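Putative aldehyde dehydrogenase AldY (Bacillus subtilis, PDB 4DNG) probably catalyses the NAD(+)-dependent oxidation of aldehydes to carboxylates and may help protect the cell against stress from ethanol and related compounds. Local coordinates at residues 390-395 with 399-404; 263-268 with 418-423; 348-353 with 373-378. One frame throughout, in Å; residues are numbered along the deposited sequence.

Interaction 1: residues 390-395 with 399-404; sequences IKAGSD and IDMAND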
loop_
_atom_site.group_PDB
_atom_site.type_symbol
_atom_site.label_atom_id
_atom_site.label_comp_id
_atom_site.label_asym_id
_atom_site.label_seq_id
_atom_site.Cartn_x
_atom_site.Cartn_y
_atom_site.Cartn_z
ATOM N N ILE A 390 28.155 7.365 -19.091
ATOM C CA ILE A 390 29.032 6.896 -18.041
ATOM C C ILE A 390 29.792 5.641 -18.477
ATOM O O ILE A 390 29.212 4.706 -19.027
ATOM C CB ILE A 390 28.232 6.614 -16.750
ATOM C CG1 ILE A 390 27.623 7.921 -16.239
ATOM C CG2 ILE A 390 29.107 5.926 -15.684
ATOM C CD1 ILE A 390 26.350 7.733 -15.448
ATOM N N LYS A 391 31.094 5.646 -18.210
ATOM C CA LYS A 391 31.984 4.538 -18.502
ATOM C C LYS A 391 31.869 3.452 -17.426
ATOM O O LYS A 391 31.891 3.753 -16.234
ATOM C CB LYS A 391 33.424 5.065 -18.565
ATOM C CG LYS A 391 34.471 4.098 -19.104
ATOM C CD LYS A 391 34.391 3.993 -20.619
ATOM C CE LYS A 391 35.748 3.797 -21.272
ATOM N NZ LYS A 391 36.459 5.092 -21.472
ATOM N N ALA A 392 31.746 2.197 -17.863
ATOM C CA ALA A 392 31.843 1.018 -16.983
ATOM C C ALA A 392 33.007 0.112 -17.420
ATOM O O ALA A 392 33.191 -0.148 -18.619
ATOM C CB ALA A 392 30.526 0.240 -16.971
ATOM N N GLY A 393 33.794 -0.346 -16.444
ATOM C CA GLY A 393 34.909 -1.273 -16.679
ATOM C C GLY A 393 34.541 -2.759 -16.695
ATOM O O GLY A 393 35.368 -3.595 -17.035
ATOM N N SER A 394 33.304 -3.090 -16.323
ATOM C CA SER A 394 32.775 -4.456 -16.435
ATOM C C SER A 394 31.248 -4.441 -16.633
ATOM O O SER A 394 30.605 -3.385 -16.502
ATOM C CB SER A 394 33.122 -5.265 -15.187
ATOM O OG SER A 394 32.164 -5.036 -14.163
ATOM N N ASP A 395 30.673 -5.607 -16.930
ATOM C CA ASP A 395 29.212 -5.719 -17.069
ATOM C C ASP A 395 28.526 -5.739 -15.710
ATOM O O ASP A 395 27.445 -5.188 -15.551
ATOM C CB ASP A 395 28.810 -6.938 -17.901
ATOM C CG ASP A 395 29.061 -6.741 -19.391
ATOM O OD1 ASP A 395 29.091 -5.579 -19.848
ATOM O OD2 ASP A 395 29.224 -7.751 -20.110
ATOM N N ILE A 399 25.814 -2.873 -14.219
ATOM C CA ILE A 399 24.594 -3.220 -13.509
ATOM C C ILE A 399 24.634 -2.660 -12.084
ATOM O O ILE A 399 23.617 -2.150 -11.599
ATOM C CB ILE A 399 24.359 -4.747 -13.512
ATOM C CG1 ILE A 399 24.470 -5.323 -14.945
ATOM C CG2 ILE A 399 23.032 -5.107 -12.847
ATOM C CD1 ILE A 399 23.538 -4.745 -15.997
ATOM N N ASP A 400 25.799 -2.722 -11.426
ATOM C CA ASP A 400 25.971 -2.045 -10.127
ATOM C C ASP A 400 25.660 -0.536 -10.219
ATOM O O ASP A 400 24.849 -0.018 -9.438
ATOM C CB ASP A 400 27.367 -2.273 -9.540
ATOM C CG ASP A 400 27.589 -3.713 -9.098
ATOM O OD1 ASP A 400 26.595 -4.470 -8.997
ATOM O OD2 ASP A 400 28.762 -4.094 -8.861
ATOM N N MET A 401 26.280 0.148 -11.185
ATOM C CA MET A 401 26.046 1.581 -11.423
ATOM C C MET A 401 24.581 1.929 -11.684
ATOM O O MET A 401 24.116 3.013 -11.298
ATOM C CB MET A 401 26.913 2.088 -12.581
ATOM C CG MET A 401 28.391 2.206 -12.253
ATOM S SD MET A 401 29.349 2.719 -13.691
ATOM C CE MET A 401 30.725 3.583 -12.911
ATOM N N ALA A 402 23.861 1.008 -12.333
ATOM C CA ALA A 402 22.424 1.170 -12.623
ATOM C C ALA A 402 21.580 1.093 -11.356
ATOM O O ALA A 402 20.585 1.800 -11.231
ATOM C CB ALA A 402 21.956 0.130 -13.629
ATOM N N ASN A 403 21.978 0.208 -10.464
ATOM C CA ASN A 403 21.359 0.043 -9.173
ATOM C C ASN A 403 21.518 1.244 -8.269
ATOM O O ASN A 403 20.610 1.605 -7.555
ATOM C CB ASN A 403 21.901 -1.205 -8.493
ATOM C CG ASN A 403 21.040 -2.413 -8.736
ATOM O OD1 ASN A 403 19.834 -2.307 -8.860
ATOM N ND2 ASN A 403 21.659 -3.572 -8.792
ATOM N N ASP A 404 22.670 1.878 -8.311
ATOM C CA ASP A 404 23.010 2.871 -7.314
ATOM C C ASP A 404 22.334 4.182 -7.642
ATOM O O ASP A 404 22.939 5.091 -8.183
ATOM C CB ASP A 404 24.527 3.061 -7.292
ATOM C CG ASP A 404 24.948 4.378 -6.691
ATOM O OD1 ASP A 404 24.080 5.103 -6.187
ATOM O OD2 ASP A 404 26.156 4.681 -6.716
#
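Met-401 lays its thioether across strand 390-392, and three consecutive strand residues receive it. SD rests 3.8 Å from CG2 of Ile-390 and 4.3 Å from CB of Ala-392, the two residues whose side chains leave the strand on the helix side. Its methyl, CE, goes past the sulfur to Lys-391, where it lies 3.5 Å from the carbonyl O. The reach depends on a straight chain: CG stands anti to the carbonyl carbon, and with chi2 at 177° the side chain runs outward from the helix to the strand. With only an alanine here, the space over Ile-390 CG2 and Ala-392 CB would probably be left unfilled, since no other side chain of 399-404 reaches those two.

A second, polar point of attachment sits where the chain turns. Ile-399 N donates to Asp-395 O at 3.1 Å, a first-turn helical bond with an N-H...O angle of 159°. Asp-395 leaves the backbone away from the helical segment, and its OD2 bonds to Ser-264 OG, while Ser-394 caps the helix through OG to the backbone N of Glu-397.

The other flank is loose. Lys-391 points away from the helix and makes a cation-pi contact with Tyr-300, and Asp-400 is exposed without touching the strand. The strand and helix axes come within 9.8 Å. The helix then leads on to strand 410-414, parallel in the same sheet, so the contact belongs to a beta-alpha-beta crossover of the catalytic alpha/beta domain of aldehyde dehydrogenases.

Interaction 2: residues 263-268 with 418-423; sequences LSDADV and LEKGEK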
loop_
_atom_site.group_PDB
_atom_site.type_symbol
_atom_site.label_atom_id
_atom_site.label_comp_id
_atom_site.label_asym_id
_atom_site.label_seq_id
_atom_site.Cartn_x
_atom_site.Cartn_y
_atom_site.Cartn_z
ATOM N N LEU A 263 25.879 -3.238 -22.542
ATOM C CA LEU A 263 26.907 -4.174 -22.118
ATOM C C LEU A 263 27.873 -4.499 -23.254
ATOM O O LEU A 263 27.601 -4.178 -24.415
ATOM C CB LEU A 263 26.266 -5.450 -21.555
ATOM C CG LEU A 263 25.152 -5.377 -20.496
ATOM C CD1 LEU A 263 24.976 -6.747 -19.850
ATOM C CD2 LEU A 263 25.410 -4.322 -19.431
ATOM N N SER A 264 28.992 -5.146 -22.914
ATOM C CA SER A 264 30.066 -5.421 -23.872
ATOM C C SER A 264 29.621 -6.153 -25.150
ATOM O O SER A 264 30.063 -5.816 -26.243
ATOM C CB SER A 264 31.228 -6.156 -23.198
ATOM O OG SER A 264 30.782 -7.273 -22.455
ATOM N N ASP A 265 28.739 -7.134 -25.022
ATOM C CA ASP A 265 28.296 -7.875 -26.204
ATOM C C ASP A 265 27.165 -7.195 -27.012
ATOM O O ASP A 265 26.848 -7.627 -28.117
ATOM C CB ASP A 265 27.977 -9.343 -25.866
ATOM C CG ASP A 265 26.892 -9.482 -24.825
ATOM O OD1 ASP A 265 26.401 -8.444 -24.332
ATOM O OD2 ASP A 265 26.538 -10.633 -24.493
ATOM N N ALA A 266 26.577 -6.129 -26.473
ATOM C CA ALA A 266 25.462 -5.434 -27.144
ATOM C C ALA A 266 25.694 -5.093 -28.612
ATOM O O ALA A 266 26.825 -4.851 -29.044
ATOM C CB ALA A 266 25.111 -4.165 -26.400
ATOM N N ASP A 267 24.607 -5.070 -29.378
ATOM C CA ASP A 267 24.633 -4.486 -30.704
ATOM C C ASP A 267 24.605 -2.982 -30.478
ATOM O O ASP A 267 23.606 -2.458 -29.989
ATOM C CB ASP A 267 23.409 -4.938 -31.504
ATOM C CG ASP A 267 23.260 -4.204 -32.837
ATOM O OD1 ASP A 267 23.552 -2.985 -32.920
ATOM O OD2 ASP A 267 22.819 -4.851 -33.806
ATOM N N VAL A 268 25.696 -2.297 -30.811
ATOM C CA VAL A 268 25.817 -0.862 -30.552
ATOM C C VAL A 268 24.769 -0.065 -31.334
ATOM O O VAL A 268 24.034 0.759 -30.751
ATOM C CB VAL A 268 27.244 -0.343 -30.837
ATOM C CG1 VAL A 268 27.316 1.179 -30.797
ATOM C CG2 VAL A 268 28.207 -0.927 -29.829
ATOM N N LEU A 418 20.864 -13.125 -24.378
ATOM C CA LEU A 418 19.511 -12.982 -23.810
ATOM C C LEU A 418 19.313 -13.678 -22.453
ATOM O O LEU A 418 18.506 -13.224 -21.635
ATOM C CB LEU A 418 18.437 -13.433 -24.810
ATOM C CG LEU A 418 18.265 -12.663 -26.126
ATOM C CD1 LEU A 418 17.130 -13.285 -26.925
ATOM C CD2 LEU A 418 18.026 -11.172 -25.911
ATOM N N GLU A 419 20.044 -14.767 -22.224
ATOM C CA GLU A 419 20.111 -15.391 -20.902
ATOM C C GLU A 419 20.793 -14.448 -19.902
ATOM O O GLU A 419 20.300 -14.275 -18.777
ATOM C CB GLU A 419 20.854 -16.739 -20.948
ATOM C CG GLU A 419 20.078 -17.899 -21.570
ATOM C CD GLU A 419 20.836 -19.230 -21.531
ATOM O OE1 GLU A 419 21.828 -19.356 -20.777
ATOM O OE2 GLU A 419 20.434 -20.169 -22.255
ATOM N N LYS A 420 21.912 -13.848 -20.328
ATOM C CA LYS A 420 22.721 -12.915 -19.519
ATOM C C LYS A 420 21.955 -11.641 -19.179
ATOM O O LYS A 420 22.080 -11.105 -18.075
ATOM C CB LYS A 420 23.994 -12.565 -20.288
ATOM C CG LYS A 420 24.984 -11.602 -19.653
ATOM C CD LYS A 420 26.025 -11.208 -20.707
ATOM C CE LYS A 420 27.192 -10.413 -20.134
ATOM N NZ LYS A 420 28.245 -11.281 -19.508
ATOM N N GLY A 421 21.173 -11.150 -20.134
ATOM C CA GLY A 421 20.333 -9.979 -19.901
ATOM C C GLY A 421 19.220 -10.218 -18.892
ATOM O O GLY A 421 18.901 -9.336 -18.089
ATOM N N GLU A 422 18.633 -11.413 -18.929
ATOM C CA GLU A 422 17.554 -11.751 -18.028
ATOM C C GLU A 422 18.085 -11.908 -16.610
ATOM O O GLU A 422 17.407 -11.563 -15.644
ATOM C CB GLU A 422 16.851 -13.019 -18.487
ATOM C CG GLU A 422 15.628 -13.381 -17.667
ATOM C CD GLU A 422 15.004 -14.680 -18.111
ATOM O OE1 GLU A 422 14.378 -14.711 -19.192
ATOM O OE2 GLU A 422 15.149 -15.673 -17.375
ATOM N N LYS A 423 19.307 -12.406 -16.484
ATOM C CA LYS A 423 19.858 -12.680 -15.161
ATOM C C LYS A 423 20.384 -11.415 -14.505
ATOM O O LYS A 423 20.332 -11.271 -13.276
ATOM C CB LYS A 423 20.906 -13.806 -15.207
ATOM C CG LYS A 423 20.367 -15.193 -14.833
ATOM C CD LYS A 423 19.251 -15.699 -15.756
ATOM C CE LYS A 423 18.732 -17.079 -15.351
ATOM N NZ LYS A 423 17.886 -17.064 -14.120
#
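The carboxylate of Asp-265 is the flat group that meets Lys-420, and the lysine covers neither of its faces: CD lies out past the oxygen end, 3.9 Å from OD2 and tilted some 37° out of the plane, so it meets the oxygen edge obliquely. The setting is one end of the central sheet of the alpha/beta catalytic domain of aldehyde dehydrogenases, where the neighbouring parallel strands 258-262 and 410-414 finish. The oxygens are engaged by the loop leading into helix 418-425, OD1 by Thr-415 OG1 and OD2, weakly, by the backbone N of Asp-417. The lysine chain thus passes beside a group already secured by others.

The first strand runs into a type I beta turn, Leu-263 to Ala-266, closed by Ala-266 N to Leu-263 O at 3.0 Å; the second leads to helix 418-425. Asp-265 stands third in the turn.

Lys-420 leaves the helix with CG anti to its backbone N and stays extended as far as CE, running past Asp-265 in the opposite direction. Next to the carboxylate contact, Leu-263 adds a looser apolar touch, its CD1 4.3 Å from Lys-420 CE, while the rest of that leucine packs on Ala-398 and Ile-399. Another side of the helix faces the second subunit, where Glu-422 OE2 bonds to Tyr-140 OH of that chain.

CE also makes the lysine's closest approach to Asp-395 OD2, and chi4 of 82° turns the amine off, leaving a long, weak ion pair there; Lys-420 NZ ends 5.3 Å from OD2 of Asp-265, too far for a salt bridge.

Interaction 3: residues 348-353 with 373-378; sequences DGIELA and NNSKIA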
loop_
_atom_site.group_PDB
_atom_site.type_symbol
_atom_site.label_atom_id
_atom_site.label_comp_id
_atom_site.label_asym_id
_atom_site.label_seq_id
_atom_site.Cartn_x
_atom_site.Cartn_y
_atom_site.Cartn_z
ATOM N N ASP A 348 32.218 21.698 -12.801
ATOM C CA ASP A 348 32.599 20.395 -12.236
ATOM C C ASP A 348 33.658 19.618 -13.017
ATOM O O ASP A 348 34.172 18.616 -12.517
ATOM C CB ASP A 348 31.364 19.504 -12.107
ATOM C CG ASP A 348 30.700 19.611 -10.752
ATOM O OD1 ASP A 348 30.946 20.604 -10.036
ATOM O OD2 ASP A 348 29.924 18.691 -10.407
ATOM N N GLY A 349 33.949 20.055 -14.244
ATOM C CA GLY A 349 34.958 19.415 -15.088
ATOM C C GLY A 349 34.458 18.530 -16.221
ATOM O O GLY A 349 35.182 18.311 -17.195
ATOM N N ILE A 350 33.231 18.020 -16.105
ATOM C CA ILE A 350 32.702 17.022 -17.048
ATOM C C ILE A 350 32.727 17.506 -18.496
ATOM O O ILE A 350 32.272 18.600 -18.789
ATOM C CB ILE A 350 31.275 16.567 -16.675
ATOM C CG1 ILE A 350 31.294 15.715 -15.398
ATOM C CG2 ILE A 350 30.650 15.762 -17.808
ATOM C CD1 ILE A 350 31.003 16.479 -14.125
ATOM N N GLU A 351 33.280 16.688 -19.389
ATOM C CA GLU A 351 33.324 17.015 -20.812
ATOM C C GLU A 351 31.921 17.167 -21.397
ATOM O O GLU A 351 30.961 16.567 -20.924
ATOM C CB GLU A 351 34.119 15.957 -21.593
ATOM C CG GLU A 351 34.351 16.305 -23.062
ATOM C CD GLU A 351 35.057 15.220 -23.855
ATOM O OE1 GLU A 351 35.282 14.113 -23.320
ATOM O OE2 GLU A 351 35.389 15.480 -25.032
ATOM N N LEU A 352 31.819 17.989 -22.426
ATOM C CA LEU A 352 30.586 18.158 -23.153
ATOM C C LEU A 352 30.905 17.841 -24.601
ATOM O O LEU A 352 31.483 18.665 -25.308
ATOM C CB LEU A 352 30.073 19.597 -23.008
ATOM C CG LEU A 352 28.717 19.986 -23.596
ATOM C CD1 LEU A 352 27.589 19.175 -22.972
ATOM C CD2 LEU A 352 28.474 21.464 -23.368
ATOM N N ALA A 353 30.559 16.628 -25.021
ATOM C CA ALA A 353 30.780 16.206 -26.403
ATOM C C ALA A 353 29.908 17.008 -27.363
ATOM O O ALA A 353 30.393 17.492 -28.389
ATOM C CB ALA A 353 30.533 14.716 -26.562
ATOM N N ASN A 373 29.153 8.167 -12.149
ATOM C CA ASN A 373 27.783 7.754 -11.873
ATOM C C ASN A 373 27.270 8.447 -10.613
ATOM O O ASN A 373 26.056 8.588 -10.405
ATOM C CB ASN A 373 27.692 6.222 -11.745
ATOM C CG ASN A 373 26.257 5.712 -11.738
ATOM O OD1 ASN A 373 25.477 6.014 -12.638
ATOM N ND2 ASN A 373 25.902 4.943 -10.720
ATOM N N ASN A 374 28.214 8.891 -9.786
ATOM C CA ASN A 374 27.915 9.601 -8.548
ATOM C C ASN A 374 28.034 11.121 -8.747
ATOM O O ASN A 374 28.516 11.850 -7.871
ATOM C CB ASN A 374 28.852 9.106 -7.438
ATOM C CG ASN A 374 28.125 8.836 -6.133
ATOM O OD1 ASN A 374 27.055 8.222 -6.116
ATOM N ND2 ASN A 374 28.714 9.282 -5.028
ATOM N N SER A 375 27.587 11.585 -9.913
ATOM C CA SER A 375 27.713 12.984 -10.301
ATOM C C SER A 375 26.402 13.709 -10.143
ATOM O O SER A 375 25.343 13.084 -10.100
ATOM C CB SER A 375 28.175 13.107 -11.755
ATOM O OG SER A 375 29.581 13.013 -11.852
ATOM N N LYS A 376 26.477 15.034 -10.077
ATOM C CA LYS A 376 25.281 15.854 -9.999
ATOM C C LYS A 376 24.403 15.670 -11.232
ATOM O O LYS A 376 23.214 15.373 -11.101
ATOM C CB LYS A 376 25.639 17.320 -9.753
ATOM C CG LYS A 376 25.831 17.629 -8.276
ATOM C CD LYS A 376 26.672 18.874 -8.047
ATOM C CE LYS A 376 26.974 19.068 -6.567
ATOM N NZ LYS A 376 28.141 19.969 -6.337
ATOM N N ILE A 377 24.989 15.809 -12.422
ATOM C CA ILE A 377 24.226 15.647 -13.673
ATOM C C ILE A 377 23.717 14.219 -13.891
ATOM O O ILE A 377 22.677 14.017 -14.518
ATOM C CB ILE A 377 25.003 16.115 -14.927
ATOM C CG1 ILE A 377 26.509 16.103 -14.678
ATOM C CG2 ILE A 377 24.548 17.497 -15.369
ATOM C CD1 ILE A 377 27.160 14.765 -14.952
ATOM N N ALA A 378 24.453 13.238 -13.372
ATOM C CA ALA A 378 24.036 11.838 -13.456
ATOM C C ALA A 378 22.853 11.541 -12.530
ATOM O O ALA A 378 21.881 10.913 -12.952
ATOM C CB ALA A 378 25.205 10.907 -13.157
#
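Ile-350 reaches across to Ile-377 just after a Schellman motif, in which Gly-349, at a phi of 104°, ends helix 332-347 and releases the chain into strand 351-354 at the margin of the alpha/beta domain. From CB, which points to the segment 373-378, the side chain forks. CG2 makes no close approach to that segment. CG1 takes the other branch, and both it and the CD1 beyond it lie 4.3 Å from CD1 of Ile-377. CD1 also touches the start of the short helix, 4.4 Å from OG of Ser-375, whose hydroxyl is weakly bonded to Asp-372 O and does not cap. On its flank Ile-350 also packs on Phe-368 of strand 362-369, while Ile-377 goes deeper, against Ile-341 and Ala-345 of helix 332-347. The short helix is thereby attached to both the longer helix and the turn that ends it.

At the surface, Asp-348 and Lys-376 cross at about a right angle. The lysine is extended, and it is a methylene that comes nearest: CD lies 4.0 Å from Asp-348 OD2, with NZ 4.6 Å from the same oxygen.

All three contacts belong to one alpha/beta domain, yet none is wholly core. Interaction 1 is the most buried, a thioether seated on an isoleucine and an alanine of the preceding strand. Interaction 2 closes a far longer loop and encloses the other two in sequence; its lysine methylenes pass a carboxylate at a partly open end of the sheet. Interaction 3 lies at the surface, with one apolar pair beneath a loose charged one. Interaction 1 is the hub: its Ile-399 CD1 packs 3.9 Å from Leu-263 CD2 of interaction 2, and Met-401 O accepts a bond from Asn-373 ND2 of interaction 3. Interactions 2 and 3 stay about 12 Å apart at their nearest atoms.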